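Local structure of hypothetical protein (Bacteroides uniformis ATCC 8492, 4QRL) at residues A10-L15 with F32-K37; E64-L69 with K89-V94; G50-F55 with V74-Y79. The protein is of unknown function but adopts a lipocalin-like beta-barrel fold, so it may bind a small, probably hydrophobic, ligand. All blocks are in the same frame, centred on the assembly; numbering follows the deposited sequence. Where two conformers were deposited one is given.

Interaction 1 (A10-L15 with F32-K37)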
loop_
_atom_site.group_PDB
_atom_site.type_symbol
_atom_site.label_atom_id
_atom_site.label_comp_id
_atom_site.label_asym_id
_atom_site.label_seq_id
_atom_site.Cartn_x
_atom_site.Cartn_y
_atom_site.Cartn_z
ATOM N N ALA A 10 -1.138 -11.618 5.738
ATOM C CA ALA A 10 -2.587 -11.573 5.912
ATOM C C ALA A 10 -3.041 -10.593 6.984
ATOM O O ALA A 10 -2.505 -10.579 8.092
ATOM C CB ALA A 10 -3.121 -12.959 6.223
ATOM N N GLY A 11 -4.038 -9.792 6.637
ATOM C CA GLY A 11 -4.627 -8.808 7.541
ATOM C C GLY A 11 -4.456 -7.366 7.125
ATOM O O GLY A 11 -4.114 -7.069 5.977
ATOM N N LYS A 12 -4.615 -6.454 8.111
ATOM C CA LYS A 12 -4.597 -5.018 7.898
ATOM C C LYS A 12 -3.316 -4.425 8.416
ATOM O O LYS A 12 -2.808 -4.837 9.462
ATOM C CB LYS A 12 -5.826 -4.371 8.564
ATOM C CG LYS A 12 -5.987 -2.887 8.199
ATOM C CD LYS A 12 -7.249 -2.309 8.853
ATOM C CE LYS A 12 -8.396 -2.188 7.892
ATOM N NZ LYS A 12 -8.931 -3.505 7.476
ATOM N N TRP A 13 -2.831 -3.445 7.687
ATOM C CA TRP A 13 -1.565 -2.797 7.922
ATOM C C TRP A 13 -1.686 -1.298 7.874
ATOM O O TRP A 13 -2.193 -0.752 6.881
ATOM C CB TRP A 13 -0.590 -3.248 6.814
ATOM C CG TRP A 13 -0.215 -4.687 6.858
ATOM C CD1 TRP A 13 -0.736 -5.699 6.108
ATOM C CD2 TRP A 13 0.890 -5.244 7.579
ATOM N NE1 TRP A 13 -0.106 -6.891 6.419
ATOM C CE2 TRP A 13 0.901 -6.636 7.324
ATOM C CE3 TRP A 13 1.831 -4.712 8.476
ATOM C CZ2 TRP A 13 1.874 -7.481 7.867
ATOM C CZ3 TRP A 13 2.720 -5.580 9.115
ATOM C CH2 TRP A 13 2.732 -6.944 8.813
ATOM N N GLN A 14 -1.214 -0.630 8.920
ATOM C CA GLN A 14 -1.221 0.841 8.910
ATOM C C GLN A 14 0.055 1.325 8.268
ATOM O O GLN A 14 1.127 0.982 8.749
ATOM C CB GLN A 14 -1.321 1.406 10.336
ATOM C CG GLN A 14 -1.240 2.954 10.335
ATOM C CD GLN A 14 -1.253 3.575 11.697
ATOM O OE1 GLN A 14 -0.742 3.016 12.660
ATOM N NE2 GLN A 14 -1.800 4.785 11.791
ATOM N N LEU A 15 -0.055 2.148 7.209
ATOM C CA LEU A 15 1.138 2.726 6.579
ATOM C C LEU A 15 1.552 3.896 7.473
ATOM O O LEU A 15 0.844 4.901 7.571
ATOM C CB LEU A 15 0.864 3.154 5.119
ATOM C CG LEU A 15 2.091 3.229 4.158
ATOM C CD1 LEU A 15 1.633 3.291 2.691
ATOM C CD2 LEU A 15 2.965 4.446 4.447
ATOM N N PHE A 32 -4.347 2.570 5.119
ATOM C CA PHE A 32 -4.368 1.202 5.657
ATOM C C PHE A 32 -4.461 0.230 4.515
ATOM O O PHE A 32 -5.367 0.372 3.678
ATOM C CB PHE A 32 -5.575 1.024 6.616
ATOM C CG PHE A 32 -5.526 1.957 7.805
ATOM C CD1 PHE A 32 -5.904 3.296 7.679
ATOM C CD2 PHE A 32 -4.980 1.538 9.011
ATOM C CE1 PHE A 32 -5.797 4.178 8.762
ATOM C CE2 PHE A 32 -4.889 2.425 10.100
ATOM C CZ PHE A 32 -5.309 3.726 9.968
ATOM N N TYR A 33 -3.504 -0.719 4.423
ATOM C CA TYR A 33 -3.535 -1.738 3.345
ATOM C C TYR A 33 -4.042 -3.034 3.920
ATOM O O TYR A 33 -3.724 -3.370 5.052
ATOM C CB TYR A 33 -2.140 -1.991 2.729
ATOM C CG TYR A 33 -1.587 -0.991 1.738
ATOM C CD1 TYR A 33 -2.116 0.295 1.638
ATOM C CD2 TYR A 33 -0.455 -1.290 0.979
ATOM C CE1 TYR A 33 -1.595 1.220 0.736
ATOM C CE2 TYR A 33 0.102 -0.352 0.114
ATOM C CZ TYR A 33 -0.467 0.900 0.000
ATOM O OH TYR A 33 0.061 1.811 -0.888
ATOM N N ASN A 34 -4.794 -3.796 3.133
ATOM C CA ASN A 34 -5.331 -5.052 3.611
ATOM C C ASN A 34 -5.076 -6.122 2.570
ATOM O O ASN A 34 -5.264 -5.886 1.359
ATOM C CB ASN A 34 -6.830 -4.869 3.875
ATOM C CG ASN A 34 -7.453 -6.009 4.595
ATOM O OD1 ASN A 34 -7.993 -6.946 3.993
ATOM N ND2 ASN A 34 -7.385 -5.943 5.903
ATOM N N PHE A 35 -4.559 -7.262 3.030
ATOM C CA PHE A 35 -4.230 -8.409 2.183
ATOM C C PHE A 35 -5.038 -9.612 2.641
ATOM O O PHE A 35 -4.899 -10.042 3.790
ATOM C CB PHE A 35 -2.714 -8.718 2.248
ATOM C CG PHE A 35 -1.815 -7.560 1.879
ATOM C CD1 PHE A 35 -1.440 -7.340 0.557
ATOM C CD2 PHE A 35 -1.286 -6.724 2.864
ATOM C CE1 PHE A 35 -0.611 -6.260 0.216
ATOM C CE2 PHE A 35 -0.490 -5.620 2.520
ATOM C CZ PHE A 35 -0.097 -5.433 1.213
ATOM N N GLN A 36 -5.874 -10.179 1.755
ATOM C CA GLN A 36 -6.618 -11.369 2.164
ATOM C C GLN A 36 -6.724 -12.369 1.013
ATOM O O GLN A 36 -7.575 -12.194 0.143
ATOM C CB GLN A 36 -8.024 -11.017 2.698
ATOM C CG GLN A 36 -8.071 -10.315 4.077
ATOM C CD GLN A 36 -7.670 -11.167 5.272
ATOM O OE1 GLN A 36 -7.549 -12.396 5.201
ATOM N NE2 GLN A 36 -7.497 -10.526 6.421
ATOM N N LYS A 37 -5.838 -13.387 1.011
ATOM C CA LYS A 37 -5.773 -14.493 0.031
ATOM C C LYS A 37 -5.929 -13.970 -1.415
ATOM O O LYS A 37 -6.843 -14.394 -2.137
ATOM C CB LYS A 37 -6.840 -15.564 0.342
ATOM C CG LYS A 37 -6.780 -16.066 1.789
ATOM C CD LYS A 37 -7.681 -17.274 2.040
ATOM C CE LYS A 37 -7.396 -17.926 3.379
ATOM N NZ LYS A 37 -5.940 -18.215 3.573
#

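Interaction 2 (E64-L69 with K89-V94)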
loop_
_atom_site.group_PDB
_atom_site.type_symbol
_atom_site.label_atom_id
_atom_site.label_comp_id
_atom_site.label_asym_id
_atom_site.label_seq_id
_atom_site.Cartn_x
_atom_site.Cartn_y
_atom_site.Cartn_z
ATOM N N GLU A 64 9.063 -10.306 -3.970
ATOM C CA GLU A 64 8.371 -9.220 -4.637
ATOM C C GLU A 64 6.851 -9.391 -4.528
ATOM O O GLU A 64 6.343 -10.529 -4.527
ATOM C CB GLU A 64 8.799 -9.134 -6.096
ATOM C CG GLU A 64 10.190 -8.564 -6.286
ATOM C CD GLU A 64 10.619 -8.334 -7.724
ATOM O OE1 GLU A 64 9.811 -8.591 -8.645
ATOM O OE2 GLU A 64 11.765 -7.875 -7.930
ATOM N N ILE A 65 6.135 -8.255 -4.433
ATOM C CA ILE A 65 4.669 -8.262 -4.367
ATOM C C ILE A 65 4.155 -7.349 -5.460
ATOM O O ILE A 65 4.528 -6.179 -5.524
ATOM C CB ILE A 65 4.093 -7.913 -2.967
ATOM C CG1 ILE A 65 2.554 -7.941 -2.966
ATOM C CG2 ILE A 65 4.647 -6.591 -2.410
ATOM C CD1 ILE A 65 1.931 -7.894 -1.567
ATOM N N SER A 66 3.315 -7.887 -6.324
ATOM C CA SER A 66 2.728 -7.098 -7.408
ATOM C C SER A 66 1.274 -6.792 -7.056
ATOM O O SER A 66 0.470 -7.716 -6.866
ATOM C CB SER A 66 2.817 -7.841 -8.739
ATOM O OG SER A 66 4.157 -8.049 -9.144
ATOM N N ILE A 67 0.949 -5.515 -6.933
ATOM C CA ILE A 67 -0.413 -5.088 -6.594
ATOM C C ILE A 67 -1.034 -4.478 -7.843
ATOM O O ILE A 67 -0.372 -3.727 -8.580
ATOM C CB ILE A 67 -0.428 -4.101 -5.388
ATOM C CG1 ILE A 67 0.325 -4.684 -4.175
ATOM C CG2 ILE A 67 -1.870 -3.691 -5.010
ATOM C CD1 ILE A 67 0.542 -3.652 -2.955
ATOM N N ILE A 68 -2.274 -4.876 -8.138
ATOM C CA ILE A 68 -2.972 -4.344 -9.317
ATOM C C ILE A 68 -4.368 -3.905 -8.871
ATOM O O ILE A 68 -5.142 -4.703 -8.325
ATOM C CB ILE A 68 -2.997 -5.284 -10.552
ATOM C CG1 ILE A 68 -3.844 -4.630 -11.698
ATOM C CG2 ILE A 68 -3.499 -6.695 -10.164
ATOM C CD1 ILE A 68 -3.803 -5.273 -13.047
ATOM N N LEU A 69 -4.655 -2.619 -9.065
ATOM C CA LEU A 69 -5.938 -2.077 -8.672
ATOM C C LEU A 69 -6.924 -2.175 -9.812
ATOM O O LEU A 69 -6.546 -2.122 -10.995
ATOM C CB LEU A 69 -5.789 -0.613 -8.229
ATOM C CG LEU A 69 -4.894 -0.386 -6.995
ATOM C CD1 LEU A 69 -4.726 1.065 -6.725
ATOM C CD2 LEU A 69 -5.451 -1.073 -5.751
ATOM N N LYS A 89 -0.960 -0.438 -11.465
ATOM C CA LYS A 89 -0.059 -1.530 -11.071
ATOM C C LYS A 89 1.247 -1.053 -10.471
ATOM O O LYS A 89 1.829 -0.084 -10.952
ATOM C CB LYS A 89 0.313 -2.390 -12.297
ATOM C CG LYS A 89 -0.802 -2.868 -13.201
ATOM C CD LYS A 89 -0.189 -3.705 -14.327
ATOM C CE LYS A 89 -1.170 -4.031 -15.420
ATOM N NZ LYS A 89 -0.574 -4.907 -16.465
ATOM N N CYS A 90 1.761 -1.802 -9.493
ATOM C CA CYS A 90 3.081 -1.564 -8.911
ATOM C C CYS A 90 3.643 -2.853 -8.313
ATOM O O CYS A 90 2.976 -3.511 -7.507
ATOM C CB CYS A 90 3.067 -0.444 -7.872
ATOM S SG CYS A 90 4.717 0.000 -7.251
ATOM N N THR A 91 4.901 -3.155 -8.664
ATOM C CA THR A 91 5.623 -4.282 -8.103
ATOM C C THR A 91 6.617 -3.747 -7.089
ATOM O O THR A 91 7.510 -2.980 -7.421
ATOM C CB THR A 91 6.290 -5.137 -9.171
ATOM O OG1 THR A 91 5.249 -5.698 -9.967
ATOM C CG2 THR A 91 7.155 -6.272 -8.538
ATOM N N PHE A 92 6.458 -4.164 -5.866
ATOM C CA PHE A 92 7.311 -3.754 -4.751
ATOM C C PHE A 92 8.257 -4.842 -4.328
ATOM O O PHE A 92 7.908 -6.022 -4.412
ATOM C CB PHE A 92 6.425 -3.427 -3.520
ATOM C CG PHE A 92 5.500 -2.243 -3.654
ATOM C CD1 PHE A 92 4.229 -2.388 -4.193
ATOM C CD2 PHE A 92 5.894 -0.979 -3.220
ATOM C CE1 PHE A 92 3.363 -1.290 -4.288
ATOM C CE2 PHE A 92 5.023 0.102 -3.288
ATOM C CZ PHE A 92 3.773 -0.047 -3.838
ATOM N N LYS A 93 9.428 -4.453 -3.811
ATOM C CA LYS A 93 10.341 -5.366 -3.146
ATOM C C LYS A 93 9.901 -5.444 -1.693
ATOM O O LYS A 93 9.661 -4.406 -1.085
ATOM C CB LYS A 93 11.808 -4.895 -3.253
ATOM C CG LYS A 93 12.783 -5.811 -2.494
ATOM C CD LYS A 93 14.119 -5.985 -3.198
ATOM C CE LYS A 93 15.169 -6.533 -2.269
ATOM N NZ LYS A 93 15.732 -5.473 -1.394
ATOM N N VAL A 94 9.770 -6.654 -1.148
ATOM C CA VAL A 94 9.452 -6.860 0.253
ATOM C C VAL A 94 10.791 -6.893 0.990
ATOM O O VAL A 94 11.526 -7.904 0.977
ATOM C CB VAL A 94 8.579 -8.112 0.520
ATOM C CG1 VAL A 94 8.302 -8.279 2.018
ATOM C CG2 VAL A 94 7.269 -8.025 -0.254
#

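Interaction 3 (G50-F55 with V74-Y79)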
loop_
_atom_site.group_PDB
_atom_site.type_symbol
_atom_site.label_atom_id
_atom_site.label_comp_id
_atom_site.label_asym_id
_atom_site.label_seq_id
_atom_site.Cartn_x
_atom_site.Cartn_y
_atom_site.Cartn_z
ATOM N N GLY A 50 -14.319 11.456 5.821
ATOM C CA GLY A 50 -14.726 10.410 4.896
ATOM C C GLY A 50 -13.760 9.243 4.808
ATOM O O GLY A 50 -12.581 9.337 5.177
ATOM N N LEU A 51 -14.268 8.132 4.303
ATOM C CA LEU A 51 -13.509 6.904 4.132
ATOM C C LEU A 51 -13.595 6.473 2.669
ATOM O O LEU A 51 -14.682 6.110 2.195
ATOM C CB LEU A 51 -14.063 5.814 5.087
ATOM C CG LEU A 51 -13.244 4.548 5.264
ATOM C CD1 LEU A 51 -13.442 3.955 6.642
ATOM C CD2 LEU A 51 -13.609 3.487 4.225
ATOM N N THR A 52 -12.446 6.500 1.963
ATOM C CA THR A 52 -12.355 6.086 0.565
ATOM C C THR A 52 -11.633 4.741 0.525
ATOM O O THR A 52 -10.604 4.579 1.191
ATOM C CB THR A 52 -11.667 7.184 -0.269
ATOM O OG1 THR A 52 -12.637 8.179 -0.578
ATOM C CG2 THR A 52 -11.083 6.666 -1.571
ATOM N N THR A 53 -12.179 3.766 -0.204
ATOM C CA THR A 53 -11.535 2.456 -0.296
ATOM C C THR A 53 -11.201 2.161 -1.749
ATOM O O THR A 53 -12.031 2.367 -2.651
ATOM C CB THR A 53 -12.395 1.332 0.316
ATOM O OG1 THR A 53 -12.897 1.739 1.591
ATOM C CG2 THR A 53 -11.631 -0.008 0.456
ATOM N N PHE A 54 -9.977 1.697 -1.964
ATOM C CA PHE A 54 -9.490 1.246 -3.256
ATOM C C PHE A 54 -9.439 -0.276 -3.215
ATOM O O PHE A 54 -9.101 -0.857 -2.186
ATOM C CB PHE A 54 -8.121 1.835 -3.576
ATOM C CG PHE A 54 -8.113 3.342 -3.603
ATOM C CD1 PHE A 54 -7.874 4.073 -2.443
ATOM C CD2 PHE A 54 -8.358 4.034 -4.789
ATOM C CE1 PHE A 54 -7.874 5.479 -2.470
ATOM C CE2 PHE A 54 -8.368 5.439 -4.813
ATOM C CZ PHE A 54 -8.097 6.147 -3.660
ATOM N N PHE A 55 -9.731 -0.920 -4.333
ATOM C CA PHE A 55 -9.751 -2.380 -4.378
ATOM C C PHE A 55 -8.877 -2.895 -5.486
ATOM O O PHE A 55 -8.737 -2.261 -6.534
ATOM C CB PHE A 55 -11.185 -2.911 -4.582
ATOM C CG PHE A 55 -12.118 -2.606 -3.440
ATOM C CD1 PHE A 55 -12.830 -1.411 -3.402
ATOM C CD2 PHE A 55 -12.276 -3.511 -2.388
ATOM C CE1 PHE A 55 -13.695 -1.131 -2.345
ATOM C CE2 PHE A 55 -13.131 -3.226 -1.327
ATOM C CZ PHE A 55 -13.841 -2.038 -1.319
ATOM N N VAL A 74 -8.692 2.985 -10.116
ATOM C CA VAL A 74 -7.784 3.799 -10.947
ATOM C C VAL A 74 -8.513 5.094 -11.343
ATOM O O VAL A 74 -7.903 6.168 -11.323
ATOM C CB VAL A 74 -7.257 3.000 -12.183
ATOM C CG1 VAL A 74 -6.421 3.877 -13.129
ATOM C CG2 VAL A 74 -6.456 1.784 -11.740
ATOM N N ASN A 75 -9.834 5.000 -11.646
ATOM C CA ASN A 75 -10.646 6.146 -12.060
ATOM C C ASN A 75 -11.171 6.975 -10.873
ATOM O O ASN A 75 -11.776 8.011 -11.096
ATOM C CB ASN A 75 -11.797 5.700 -12.954
ATOM C CG ASN A 75 -11.352 5.114 -14.274
ATOM O OD1 ASN A 75 -10.230 5.335 -14.746
ATOM N ND2 ASN A 75 -12.226 4.348 -14.905
ATOM N N ASP A 76 -10.913 6.549 -9.627
ATOM C CA ASP A 76 -11.351 7.274 -8.423
ATOM C C ASP A 76 -10.754 8.690 -8.399
ATOM O O ASP A 76 -9.589 8.870 -8.774
ATOM C CB ASP A 76 -10.949 6.500 -7.160
ATOM C CG ASP A 76 -11.599 7.032 -5.905
ATOM O OD1 ASP A 76 -11.132 8.072 -5.394
ATOM O OD2 ASP A 76 -12.596 6.428 -5.457
ATOM N N LYS A 77 -11.557 9.694 -7.994
ATOM C CA LYS A 77 -11.120 11.106 -7.947
ATOM C C LYS A 77 -9.882 11.291 -7.012
ATOM O O LYS A 77 -9.100 12.209 -7.217
ATOM C CB LYS A 77 -12.275 12.032 -7.513
ATOM C CG LYS A 77 -12.601 11.975 -6.012
ATOM C CD LYS A 77 -13.812 12.834 -5.627
ATOM C CE LYS A 77 -14.252 12.608 -4.193
ATOM N NZ LYS A 77 -14.821 11.244 -3.975
ATOM N N ASN A 78 -9.702 10.406 -6.010
ATOM C CA ASN A 78 -8.547 10.496 -5.112
ATOM C C ASN A 78 -7.423 9.537 -5.485
ATOM O O ASN A 78 -6.454 9.442 -4.730
ATOM C CB ASN A 78 -8.953 10.281 -3.657
ATOM C CG ASN A 78 -9.487 11.542 -3.061
ATOM O OD1 ASN A 78 -10.675 11.667 -2.791
ATOM N ND2 ASN A 78 -8.633 12.532 -2.941
ATOM N N TYR A 79 -7.498 8.879 -6.663
ATOM C CA TYR A 79 -6.470 7.917 -7.078
ATOM C C TYR A 79 -5.005 8.467 -7.010
ATOM O O TYR A 79 -4.134 7.810 -6.423
ATOM C CB TYR A 79 -6.761 7.381 -8.474
ATOM C CG TYR A 79 -5.779 6.328 -8.914
ATOM C CD1 TYR A 79 -5.718 5.091 -8.273
ATOM C CD2 TYR A 79 -4.868 6.580 -9.938
ATOM C CE1 TYR A 79 -4.778 4.137 -8.637
ATOM C CE2 TYR A 79 -3.952 5.609 -10.342
ATOM C CZ TYR A 79 -3.916 4.386 -9.687
ATOM O OH TYR A 79 -3.029 3.412 -10.074
HETATM O O HOH W 1 -12.149 9.399 -3.254
#

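Interaction 1 (A10-L15 with F32-K37)
Phe32, Tyr33 and Trp13 have the most surface buried where residues 11-15 run antiparallel to residues 32-36. Trp13 and Tyr33 form a hydrogen-bonded pair: each backbone N donates to the other's O at 2.8 Å, both bonds somewhat bent. Gly11 and Phe35 make a second, straighter pair, the N-H...O angle from Gly11 N to Phe35 O being 173°. Trp13 holds its CG beside its backbone N (chi1 -67°), its indole crossing the Phe35 side chain at about a right angle. Trp13 CD1 meets the rim of the Phe35 ring near that ring's plane, 3.4 Å from Phe35 CD2, while Trp13 NE1 is satisfied by Leu9 O. Tyr33 lies on the same face alongside Leu15, whose CD1 reaches Tyr33 CZ at 4.2 Å. On the other face Phe32 lies beside Gln14, both pointing the same way. With CG anti to the backbone N, Gln14 lays CG 3.7 Å from Phe32 CE2; beyond CG the chain runs extended, its amide plane only 12° from the ring plane. Gln14 OE1 accepts a hydrogen bond from Arg114 NE. Trp13, Tyr33 and Phe35 line one face of an antiparallel hairpin whose two strands begin the closed barrel, an up-and-down topology typical of the calycin fold.

Interaction 2 (E64-L69 with K89-V94)
Four backbone hydrogen bonds join residues 64-69 to 89-94, and the two faces of this antiparallel pair differ sharply in packing. Ile65 and Phe92 exchange N-H and carbonyl in both directions, as do Ile67 and Cys90. The bond from Ile67 N to Cys90 O is nearly straight (175°), although its donor stands above the carbonyl plane.

The tight face carries Ile65, Ile67, Cys90 and Phe92, all buried. Phe92 places CG beside its backbone N (chi1 -65°), and Cys90 SG sits 3.5 Å above one face of its ring, offset toward the rim. Ile67 comes obliquely, bringing CD1 to 3.9 Å from Phe92 CE1. Ile65 uses its CG2 branch, held in the crowded position between backbone N and carbonyl carbon, to touch Phe92 CB at 3.8 Å and Val94 CG2 at 3.7 Å. Leu104 of the next strand packs against both Ile65 and Phe92.

The opposite face is looser and more polar, with Glu64, Ile68, Lys89 and Lys93 exposed. Ser66 OG and Thr91 OG1 meet across a non-hydrogen-bonded pair at 2.7 Å in a hydrogen bond, each oxygen lying beside its own backbone N. Lys89 runs extended alongside Ile68, so that the methylenes, rather than the ammonium group, do the touching: CE lies 3.8 Å from Ile68 CD1. Glu64 crosses Thr91 obliquely, its OE1 coming nearest the methyl, 3.5 Å from Thr91 CG2.

The chemistry is that of an amphipathic barrel wall: hydrocarbon, a thiol and an aromatic ring fill one side, while the paired hydroxyls and the lysine and glutamate chains suit the other to water.

Interaction 3 (G50-F55 with V74-Y79)
An Asx turn in the connection between helices 71-74 and 79-82 packs against residues 51-55 of barrel strand 51-61. Asp76 OD1 accepts from Asn78 N at 2.8 Å through its anti lone pair, and Tyr79 N closes a type I turn on Asp76 O. With CG anti to its backbone N (chi1 -168°), Asp76 faces the strand and crosses Phe54 at about a right angle, its carboxylate turned 61° from the ring plane. Phe54 CE2 lies 3.6 Å from Asp76 CB, while Phe54 CZ lies 3.8 Å from Asn78 O; CE2 also approaches the edge of the Tyr79 ring. Thr52 and Asp76 reach toward each other tip to tip, bridged by a water that accepts from Thr52 OG1 (3.0 Å) and donates to Asp76 OD1 (2.7 Å) and Asn78 OD1. Its bond from Lys77 NZ is weak, though the nearby ammonium probably helps stabilise a charged Asp76. An alanine in place of Asp76 would remove the acceptor of the Asx turn and one arm of the water bridge, and would probably loosen the hold of the turn on Thr52. Phe83 meets Phe54 edge-to-face, completing an arrangement in which a short helical connection lies against a strand of a lipocalin-like barrel.

All three contacts belong to one closed, eight-stranded antiparallel barrel. Interaction 1 comes first along the chain, joining the first two strands; interactions 2 and 3 interleave, with strand 51-61 before 64-69 and the helical connection 71-82 before strand 89-97. The centres of interactions 1 and 2 are about 14 Å apart, yet they touch inside the barrel, where Phe35 CE1 meets Ile65 CD1 at 3.5 Å. Interaction 3, about 18 Å from interaction 2 between centres, reaches it through Leu69, which packs on Tyr79. Interactions 1 and 3 stay apart, nearest atoms about 7 Å; residues 64-69 touch both, through Ile65 and Leu69 respectively, so the barrel core and the helical connection pack on the same strand.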